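Local coordinates for protein OBCA, Oxalate Biosynthetic Component A (Burkholderia glumae, PDB 4NNC) that belongs to the oxalate biosynthetic component A family and holds a cobalt ion and an elongated ligand at the C-terminal end of the strands of its TIM-barrel domain, at residues Ile13-Lys18 with His224-Asp229; Leu276-Arg281 with Val308-Pro313. All coordinates share one frame; numbering follows the deposited sequence.

Contact 1 of 2, residues Ile13-Lys18 with His224-Asp229; sequences IGAVPK and HLHTRD. With CO (cobalt (II) ion), chain B; 2KQ ((3S)-3-[2-[3-[[(2R)-4-[[[(2R,3S,4R,5R)-5-(6-aminopurin-9-yl)-4-oxidanyl-3-phosphonooxy-oxolan-2-yl]methoxy-oxidanyl-phosphoryl]oxy-oxidanyl-phosphoryl]oxy-3,3-dimethyl-2-oxidanyl-butanoyl]amino]propanoylamino]ethylsulfanyl]-3-oxidanyl-butanoic acid), chain D; OXL (oxalate ion), chain C.
Arg228 reaches across to the backbone of Gly14 and Pro17, and Gly14 lies on the ring of His226. The contact belongs to a TIM-barrel fold. Loop 13-18 follows strand 5-10, which runs parallel to strand 222-229, the source of the other segment.

The tight part is built round two flat groups. The Arg228 chain bends at chi2 (-66°), which turns the guanidinium back toward the loop. Arg228 NE donates to Gly14 O at 2.7 Å, with the oxygen close to the guanidinium plane, and NH2 adds a weak bond to the same atom. Arg228 NH1 and NH2 both grip Pro17 O end-on, each at 2.9 Å. A further weak bond runs from NH2 to Ile13 O. Ala15 O sits 3.5 Å above the guanidinium plane of Arg228, over the centre of the group. With Gly14 O and Pro17 O at its edge and Ala15 O over one face, the guanidinium has little room to rotate.

The His226 ring is held in a different way. Gly14 CA lies over its face, 3.4 Å from the centroid, in a CH-pi contact. ND1 is bonded to Asn251, and NE2 binds cobalt. His224 and Glu475 are further protein ligands of the metal. Beyond the histidines, Ile13 CD1 meets Leu225 CD2 at 3.6 Å, and helix 205-217 packs on both side chains. One water joins Ile13 N to His224 O.

The contact is looser along the side chains of Ala15, Val16 and Lys18, which are partly exposed residues. The Ala15 and Val16 side chains point away from strand 222-229. Val16 turns to the ligand 2KQ instead: its CG1 touches C01 at 3.4 Å. Lys18 also leads away, and its NZ bonds to Gly247 O. On the buried side, His226 NE2 stands 2.0 Å from the cobalt.

Contact 2 of 2, residues Leu276-Arg281 with Val308-Pro313; sequences LSTSVR and VASLSP. With 2KQ ((3S)-3-[2-[3-[[(2R)-4-[[[(2R,3S,4R,5R)-5-(6-aminopurin-9-yl)-4-oxidanyl-3-phosphonooxy-oxolan-2-yl]methoxy-oxidanyl-phosphoryl]oxy-oxidanyl-phosphoryl]oxy-3,3-dimethyl-2-oxidanyl-butanoyl]amino]propanoylamino]ethylsulfanyl]-3-oxidanyl-butanoic acid), chain D; OXL (oxalate ion), chain C.
Thr278 and Ser310 are joined twice, each hydroxyl meeting the backbone of the other residue. The Thr278 side chain points toward strand 308-311. Its OG1 lies between the backbone N and the carbonyl carbon (chi1 59°) and donates to Ser310 O at 2.8 Å. The hydroxyl approaches from well above the carbonyl plane. In return, Ser310 OG accepts from Thr278 N at 3.1 Å along a nearly straight line (174°). Ser310 OG then donates to 2KQ O55 at 2.7 Å, so the loop backbone positions a ligand-binding hydroxyl. Alongside, Thr278 CG2 rests 4.1 Å from Ala309 CB.

The backbones pair in parallel where Leu276 lies beside Ala309. Leu276 N bonds to Val308 O, and Ser310 N to Leu276 O at 3.1 Å.

Past this point residues 277-281 turn along the ligands. Ser277 OG accepts from Ser279 N and donates to 2KQ O54, which also binds the cobalt. Ser279 OG accepts from Arg281 N and donates to oxalate O3 at 2.7 Å. Arg281 NH1 adds a weak bond to oxalate O2. Two successive ST turns thus follow a parallel strand pair, an arrangement that here forms part of the ligand site of the TIM barrel.

From the N terminus, strand 5-10 leads into loop 13-18, the first half of contact 1. The chain then runs through 205 residues, including many helices, before segment 224-229 closes that loop. Contact 2 opens only afterwards. It closes a much shorter loop of 26 residues between 276-281 and 308-313. The two contacts are therefore in series and neither nest nor cross. In the sheet their strands follow in the order 5-10, 222-229, 273-276 and 308-311, all parallel. The contacts join where Leu225 O lies 2.9 Å from Ser277 N, a probable hydrogen bond. Ala15 and Val16 also pack on Arg281. Both contacts border 2KQ and oxalate.

Contact 1 of 2, residues Ile13-Lys18 with His224-Asp229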
loop_
_atom_site.group_PDB
_atom_site.type_symbol
_atom_site.label_atom_id
_atom_site.label_comp_id
_atom_site.label_asym_id
_atom_site.label_seq_id
_atom_site.Cartn_x
_atom_site.Cartn_y
_atom_site.Cartn_z
ATOM N N ILE A 13 3.776 3.679 3.791
ATOM C CA ILE A 13 2.855 4.756 3.405
ATOM C C ILE A 13 2.470 4.762 1.927
ATOM O O ILE A 13 1.288 4.660 1.575
ATOM C CB ILE A 13 3.413 6.155 3.766
ATOM C CG1 ILE A 13 3.937 6.177 5.198
ATOM C CG2 ILE A 13 2.336 7.226 3.578
ATOM C CD1 ILE A 13 5.432 5.957 5.323
ATOM N N GLY A 14 3.469 4.922 1.064
ATOM C CA GLY A 14 3.238 4.958 -0.364
ATOM C C GLY A 14 2.408 6.126 -0.867
ATOM O O GLY A 14 2.178 7.104 -0.148
ATOM N N ALA A 15 1.969 6.001 -2.122
ATOM C CA ALA A 15 1.229 7.042 -2.830
ATOM C C ALA A 15 -0.271 6.773 -2.855
ATOM O O ALA A 15 -1.061 7.711 -2.806
ATOM C CB ALA A 15 1.759 7.183 -4.275
ATOM N N VAL A 16 -0.661 5.500 -2.958
ATOM C CA VAL A 16 -2.049 5.165 -3.305
ATOM C C VAL A 16 -3.065 4.946 -2.165
ATOM O O VAL A 16 -4.142 5.539 -2.200
ATOM C CB VAL A 16 -2.137 3.988 -4.307
ATOM C CG1 VAL A 16 -3.592 3.630 -4.564
ATOM C CG2 VAL A 16 -1.477 4.364 -5.616
ATOM N N PRO A 17 -2.750 4.088 -1.168
ATOM C CA PRO A 17 -3.821 3.800 -0.209
ATOM C C PRO A 17 -4.164 5.016 0.635
ATOM O O PRO A 17 -3.359 5.945 0.706
ATOM C CB PRO A 17 -3.218 2.698 0.671
ATOM C CG PRO A 17 -1.743 2.881 0.548
ATOM C CD PRO A 17 -1.515 3.340 -0.859
ATOM N N LYS A 18 -5.337 5.018 1.266
ATOM C CA LYS A 18 -5.705 6.138 2.133
ATOM C C LYS A 18 -6.066 5.703 3.560
ATOM O O LYS A 18 -6.430 4.553 3.808
ATOM C CB LYS A 18 -6.846 6.970 1.509
ATOM C CG LYS A 18 -6.455 7.729 0.240
ATOM C CD LYS A 18 -7.658 8.408 -0.426
ATOM C CE LYS A 18 -8.179 9.569 0.428
ATOM N NZ LYS A 18 -9.373 10.260 -0.157
ATOM N N HIS A 224 11.219 2.303 3.574
ATOM C CA HIS A 224 10.995 3.170 2.435
ATOM C C HIS A 224 9.817 4.081 2.765
ATOM O O HIS A 224 8.740 3.588 3.127
ATOM C CB HIS A 224 10.704 2.313 1.201
ATOM C CG HIS A 224 10.214 3.091 0.023
ATOM N ND1 HIS A 224 11.015 3.977 -0.673
ATOM C CD2 HIS A 224 9.004 3.109 -0.590
ATOM C CE1 HIS A 224 10.314 4.505 -1.664
ATOM N NE2 HIS A 224 9.093 3.994 -1.637
ATOM N N LEU A 225 10.019 5.397 2.648
ATOM C CA LEU A 225 9.030 6.380 3.103
ATOM C C LEU A 225 8.421 7.260 2.008
ATOM O O LEU A 225 9.107 7.643 1.044
ATOM C CB LEU A 225 9.648 7.301 4.157
ATOM C CG LEU A 225 10.106 6.637 5.453
ATOM C CD1 LEU A 225 10.711 7.667 6.410
ATOM C CD2 LEU A 225 8.945 5.876 6.100
ATOM N N HIS A 226 7.135 7.584 2.189
ATOM C CA HIS A 226 6.462 8.657 1.464
ATOM C C HIS A 226 5.870 9.607 2.492
ATOM O O HIS A 226 5.619 9.211 3.640
ATOM C CB HIS A 226 5.281 8.117 0.665
ATOM C CG HIS A 226 5.661 7.333 -0.549
ATOM N ND1 HIS A 226 5.188 7.650 -1.804
ATOM C CD2 HIS A 226 6.439 6.236 -0.702
ATOM C CE1 HIS A 226 5.673 6.785 -2.683
ATOM N NE2 HIS A 226 6.431 5.918 -2.038
ATOM N N THR A 227 5.603 10.844 2.078
ATOM C CA THR A 227 4.759 11.738 2.869
ATOM C C THR A 227 3.468 12.081 2.111
ATOM O O THR A 227 3.393 11.884 0.895
ATOM C CB THR A 227 5.494 13.029 3.267
ATOM O OG1 THR A 227 6.177 13.580 2.123
ATOM C CG2 THR A 227 6.489 12.732 4.369
ATOM N N ARG A 228 2.464 12.588 2.836
ATOM C CA ARG A 228 1.180 12.970 2.250
ATOM C C ARG A 228 0.844 14.429 2.581
ATOM O O ARG A 228 1.128 14.917 3.683
ATOM C CB ARG A 228 0.057 12.056 2.758
ATOM C CG ARG A 228 0.284 10.580 2.492
ATOM C CD ARG A 228 0.253 10.283 0.993
ATOM N NE ARG A 228 0.319 8.843 0.761
ATOM C CZ ARG A 228 -0.741 8.038 0.732
ATOM N NH1 ARG A 228 -1.969 8.538 0.900
ATOM N NH2 ARG A 228 -0.569 6.732 0.529
ATOM N N ASP A 229 0.246 15.117 1.614
ATOM C CA ASP A 229 -0.262 16.471 1.812
ATOM C C ASP A 229 -1.657 16.379 2.440
ATOM O O ASP A 229 -2.590 15.871 1.820
ATOM C CB ASP A 229 -0.313 17.175 0.449
ATOM C CG ASP A 229 -0.991 18.544 0.489
ATOM O OD1 ASP A 229 -1.180 19.138 1.578
ATOM O OD2 ASP A 229 -1.328 19.038 -0.608
HETATM CO CO CO B . 7.326 4.320 -2.901
HETATM C C01 2KQ D . -3.745 0.365 -3.571
HETATM C C02 2KQ D . -3.252 -0.969 -2.990
HETATM C C03 2KQ D . -2.048 -0.705 -1.956
HETATM C C04 2KQ D . -4.435 -1.652 -2.294
HETATM O O05 2KQ D . -3.990 -2.884 -1.775
HETATM P P06 2KQ D . -5.012 -4.086 -1.551
HETATM O O07 2KQ D . -4.436 -5.017 -0.499
HETATM O O08 2KQ D . -6.353 -3.568 -1.060
HETATM O O09 2KQ D . -5.161 -4.873 -2.926
HETATM P P10 2KQ D . -6.214 -4.602 -4.107
HETATM O O11 2KQ D . -5.792 -5.341 -5.347
HETATM O O12 2KQ D . -6.241 -3.126 -4.424
HETATM O O13 2KQ D . -7.680 -5.085 -3.663
HETATM C C14 2KQ D . -8.803 -4.837 -4.525
HETATM C C15 2KQ D . -9.953 -5.656 -4.120
HETATM O O16 2KQ D . -9.557 -7.072 -3.908
HETATM C C17 2KQ D . -9.773 -7.388 -2.526
HETATM N N18 2KQ D . -8.661 -8.149 -2.074
HETATM C C19 2KQ D . -7.446 -7.694 -1.718
HETATM N N20 2KQ D . -6.664 -8.740 -1.367
HETATM C C21 2KQ D . -7.385 -9.884 -1.503
HETATM C C22 2KQ D . -7.118 -11.252 -1.292
HETATM N N23 2KQ D . -5.812 -11.697 -0.826
HETATM N N24 2KQ D . -8.094 -12.146 -1.534
HETATM C C25 2KQ D . -9.308 -11.740 -1.983
HETATM N N26 2KQ D . -9.598 -10.446 -2.186
HETATM C C27 2KQ D . -8.644 -9.507 -1.952
HETATM C C28 2KQ D . -9.952 -6.111 -1.813
HETATM O O29 2KQ D . -10.864 -6.243 -0.721
HETATM C C30 2KQ D . -10.536 -5.208 -2.818
HETATM O O31 2KQ D . -11.970 -5.366 -2.835
HETATM P P32 2KQ D . -12.874 -4.582 -3.957
HETATM O O33 2KQ D . -12.571 -5.100 -5.371
HETATM O O34 2KQ D . -14.349 -4.760 -3.655
HETATM O O35 2KQ D . -12.539 -3.116 -3.891
HETATM C C36 2KQ D . -2.848 -1.916 -4.168
HETATM O O37 2KQ D . -3.939 -2.106 -4.966
HETATM C C38 2KQ D . -1.699 -1.407 -5.055
HETATM O O39 2KQ D . -1.833 -0.478 -5.845
HETATM N N40 2KQ D . -0.417 -2.094 -4.980
HETATM C C41 2KQ D . 0.617 -1.625 -5.842
HETATM C C42 2KQ D . 1.496 -0.604 -5.130
HETATM C C43 2KQ D . 2.661 -0.068 -5.992
HETATM O O44 2KQ D . 2.470 0.386 -7.123
HETATM N N45 2KQ D . 3.989 -0.134 -5.449
HETATM C C46 2KQ D . 5.053 0.366 -6.269
HETATM C C47 2KQ D . 5.862 1.392 -5.507
HETATM S S48 2KQ D . 7.393 1.780 -6.342
HETATM C C49 2KQ D . 8.405 2.783 -5.273
HETATM C C50 2KQ D . 9.488 1.935 -4.861
HETATM O O51 2KQ D . 7.699 3.166 -4.111
HETATM C C52 2KQ D . 9.049 3.967 -6.059
HETATM C C53 2KQ D . 9.138 5.309 -5.398
HETATM O O54 2KQ D . 8.667 5.506 -4.239
HETATM O O55 2KQ D . 9.704 6.244 -6.025
HETATM C C1 OXL C . 5.285 5.701 -7.054
HETATM C C2 OXL C . 5.142 4.460 -6.272
HETATM O O1 OXL C . 5.906 5.700 -8.152
HETATM O O2 OXL C . 4.491 3.486 -6.749
HETATM O O3 OXL C . 4.783 6.748 -6.570
HETATM O O4 OXL C . 5.662 4.424 -5.114
HETATM O O HOH W 1 6.323 3.935 2.059
#

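Contact 2 of 2, residues Leu276-Arg281 with Val308-Pro313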
loop_
_atom_site.group_PDB
_atom_site.type_symbol
_atom_site.label_atom_id
_atom_site.label_comp_id
_atom_site.label_asym_id
_atom_site.label_seq_id
_atom_site.Cartn_x
_atom_site.Cartn_y
_atom_site.Cartn_z
ATOM N N LEU A 276 14.099 7.281 1.017
ATOM C CA LEU A 276 13.076 8.297 0.796
ATOM C C LEU A 276 12.568 8.263 -0.636
ATOM O O LEU A 276 13.366 8.267 -1.578
ATOM C CB LEU A 276 13.612 9.687 1.130
ATOM C CG LEU A 276 13.351 10.177 2.560
ATOM C CD1 LEU A 276 13.572 9.084 3.610
ATOM C CD2 LEU A 276 14.175 11.428 2.877
ATOM N N SER A 277 11.243 8.213 -0.791
ATOM C CA SER A 277 10.638 8.307 -2.111
ATOM C C SER A 277 10.853 9.699 -2.709
ATOM O O SER A 277 10.627 10.722 -2.047
ATOM C CB SER A 277 9.144 7.984 -2.064
ATOM O OG SER A 277 8.580 8.063 -3.363
ATOM N N THR A 278 11.306 9.716 -3.959
ATOM C CA THR A 278 11.454 10.936 -4.754
ATOM C C THR A 278 10.376 11.012 -5.842
ATOM O O THR A 278 10.409 11.888 -6.715
ATOM C CB THR A 278 12.781 10.928 -5.477
ATOM O OG1 THR A 278 12.822 9.769 -6.322
ATOM C CG2 THR A 278 13.931 10.862 -4.482
ATOM N N SER A 279 9.427 10.086 -5.793
ATOM C CA SER A 279 8.362 10.029 -6.790
ATOM C C SER A 279 7.408 11.214 -6.678
ATOM O O SER A 279 7.173 11.727 -5.584
ATOM C CB SER A 279 7.573 8.734 -6.620
ATOM O OG SER A 279 6.202 8.981 -6.821
ATOM N N VAL A 280 6.861 11.661 -7.803
ATOM C CA VAL A 280 5.817 12.687 -7.756
ATOM C C VAL A 280 4.510 12.175 -8.340
ATOM O O VAL A 280 3.714 12.954 -8.873
ATOM C CB VAL A 280 6.223 13.987 -8.464
ATOM C CG1 VAL A 280 7.317 14.697 -7.670
ATOM C CG2 VAL A 280 6.652 13.694 -9.915
ATOM N N ARG A 281 4.309 10.859 -8.228
ATOM C CA ARG A 281 3.056 10.206 -8.595
ATOM C C ARG A 281 1.875 11.009 -8.061
ATOM O O ARG A 281 1.848 11.370 -6.878
ATOM C CB ARG A 281 3.008 8.777 -8.041
ATOM C CG ARG A 281 1.744 8.019 -8.434
ATOM C CD ARG A 281 1.715 6.595 -7.896
ATOM N NE ARG A 281 0.693 5.801 -8.581
ATOM C CZ ARG A 281 0.651 4.470 -8.596
ATOM N NH1 ARG A 281 1.566 3.753 -7.947
ATOM N NH2 ARG A 281 -0.311 3.854 -9.263
ATOM N N VAL A 308 19.367 6.135 1.650
ATOM C CA VAL A 308 18.875 5.676 0.346
ATOM C C VAL A 308 17.744 6.585 -0.185
ATOM O O VAL A 308 17.005 7.200 0.599
ATOM C CB VAL A 308 18.413 4.179 0.438
ATOM C CG1 VAL A 308 17.845 3.662 -0.890
ATOM C CG2 VAL A 308 19.575 3.285 0.865
ATOM N N ALA A 309 17.636 6.699 -1.512
ATOM C CA ALA A 309 16.494 7.351 -2.138
ATOM C C ALA A 309 16.137 6.674 -3.472
ATOM O O ALA A 309 17.009 6.203 -4.203
ATOM C CB ALA A 309 16.763 8.824 -2.341
ATOM N N SER A 310 14.853 6.645 -3.798
ATOM C CA SER A 310 14.429 5.994 -5.027
ATOM C C SER A 310 14.887 6.777 -6.244
ATOM O O SER A 310 14.987 8.016 -6.218
ATOM C CB SER A 310 12.907 5.754 -5.056
ATOM O OG SER A 310 12.172 6.963 -5.071
ATOM N N LEU A 311 15.192 6.037 -7.304
ATOM C CA LEU A 311 15.604 6.627 -8.561
ATOM C C LEU A 311 15.129 5.724 -9.708
ATOM O O LEU A 311 15.450 4.531 -9.751
ATOM C CB LEU A 311 17.129 6.829 -8.596
ATOM C CG LEU A 311 17.679 7.651 -9.776
ATOM C CD1 LEU A 311 18.934 8.434 -9.393
ATOM C CD2 LEU A 311 17.965 6.760 -10.979
ATOM N N SER A 312 14.361 6.316 -10.619
ATOM C CA SER A 312 13.789 5.616 -11.755
ATOM C C SER A 312 14.307 6.236 -13.060
ATOM O O SER A 312 13.854 7.307 -13.451
ATOM C CB SER A 312 12.269 5.724 -11.695
ATOM O OG SER A 312 11.775 5.133 -10.505
ATOM N N PRO A 313 15.257 5.559 -13.740
ATOM C CA PRO A 313 15.941 6.158 -14.898
ATOM C C PRO A 313 15.127 6.166 -16.207
ATOM O O PRO A 313 15.712 5.950 -17.277
ATOM C CB PRO A 313 17.197 5.288 -15.050
ATOM C CG PRO A 313 16.820 3.966 -14.468
ATOM C CD PRO A 313 15.880 4.289 -13.326
HETATM C C01 2KQ D . -3.745 0.365 -3.571
HETATM C C02 2KQ D . -3.252 -0.969 -2.990
HETATM C C03 2KQ D . -2.048 -0.705 -1.956
HETATM C C04 2KQ D . -4.435 -1.652 -2.294
HETATM O O05 2KQ D . -3.990 -2.884 -1.775
HETATM P P06 2KQ D . -5.012 -4.086 -1.551
HETATM O O07 2KQ D . -4.436 -5.017 -0.499
HETATM O O08 2KQ D . -6.353 -3.568 -1.060
HETATM O O09 2KQ D . -5.161 -4.873 -2.926
HETATM P P10 2KQ D . -6.214 -4.602 -4.107
HETATM O O11 2KQ D . -5.792 -5.341 -5.347
HETATM O O12 2KQ D . -6.241 -3.126 -4.424
HETATM O O13 2KQ D . -7.680 -5.085 -3.663
HETATM C C14 2KQ D . -8.803 -4.837 -4.525
HETATM C C15 2KQ D . -9.953 -5.656 -4.120
HETATM O O16 2KQ D . -9.557 -7.072 -3.908
HETATM C C17 2KQ D . -9.773 -7.388 -2.526
HETATM N N18 2KQ D . -8.661 -8.149 -2.074
HETATM C C19 2KQ D . -7.446 -7.694 -1.718
HETATM N N20 2KQ D . -6.664 -8.740 -1.367
HETATM C C21 2KQ D . -7.385 -9.884 -1.503
HETATM C C22 2KQ D . -7.118 -11.252 -1.292
HETATM N N23 2KQ D . -5.812 -11.697 -0.826
HETATM N N24 2KQ D . -8.094 -12.146 -1.534
HETATM C C25 2KQ D . -9.308 -11.740 -1.983
HETATM N N26 2KQ D . -9.598 -10.446 -2.186
HETATM C C27 2KQ D . -8.644 -9.507 -1.952
HETATM C C28 2KQ D . -9.952 -6.111 -1.813
HETATM O O29 2KQ D . -10.864 -6.243 -0.721
HETATM C C30 2KQ D . -10.536 -5.208 -2.818
HETATM O O31 2KQ D . -11.970 -5.366 -2.835
HETATM P P32 2KQ D . -12.874 -4.582 -3.957
HETATM O O33 2KQ D . -12.571 -5.100 -5.371
HETATM O O34 2KQ D . -14.349 -4.760 -3.655
HETATM O O35 2KQ D . -12.539 -3.116 -3.891
HETATM C C36 2KQ D . -2.848 -1.916 -4.168
HETATM O O37 2KQ D . -3.939 -2.106 -4.966
HETATM C C38 2KQ D . -1.699 -1.407 -5.055
HETATM O O39 2KQ D . -1.833 -0.478 -5.845
HETATM N N40 2KQ D . -0.417 -2.094 -4.980
HETATM C C41 2KQ D . 0.617 -1.625 -5.842
HETATM C C42 2KQ D . 1.496 -0.604 -5.130
HETATM C C43 2KQ D . 2.661 -0.068 -5.992
HETATM O O44 2KQ D . 2.470 0.386 -7.123
HETATM N N45 2KQ D . 3.989 -0.134 -5.449
HETATM C C46 2KQ D . 5.053 0.366 -6.269
HETATM C C47 2KQ D . 5.862 1.392 -5.507
HETATM S S48 2KQ D . 7.393 1.780 -6.342
HETATM C C49 2KQ D . 8.405 2.783 -5.273
HETATM C C50 2KQ D . 9.488 1.935 -4.861
HETATM O O51 2KQ D . 7.699 3.166 -4.111
HETATM C C52 2KQ D . 9.049 3.967 -6.059
HETATM C C53 2KQ D . 9.138 5.309 -5.398
HETATM O O54 2KQ D . 8.667 5.506 -4.239
HETATM O O55 2KQ D . 9.704 6.244 -6.025
HETATM C C1 OXL C . 5.285 5.701 -7.054
HETATM C C2 OXL C . 5.142 4.460 -6.272
HETATM O O1 OXL C . 5.906 5.700 -8.152
HETATM O O2 OXL C . 4.491 3.486 -6.749
HETATM O O3 OXL C . 4.783 6.748 -6.570
HETATM O O4 OXL C . 5.662 4.424 -5.114
#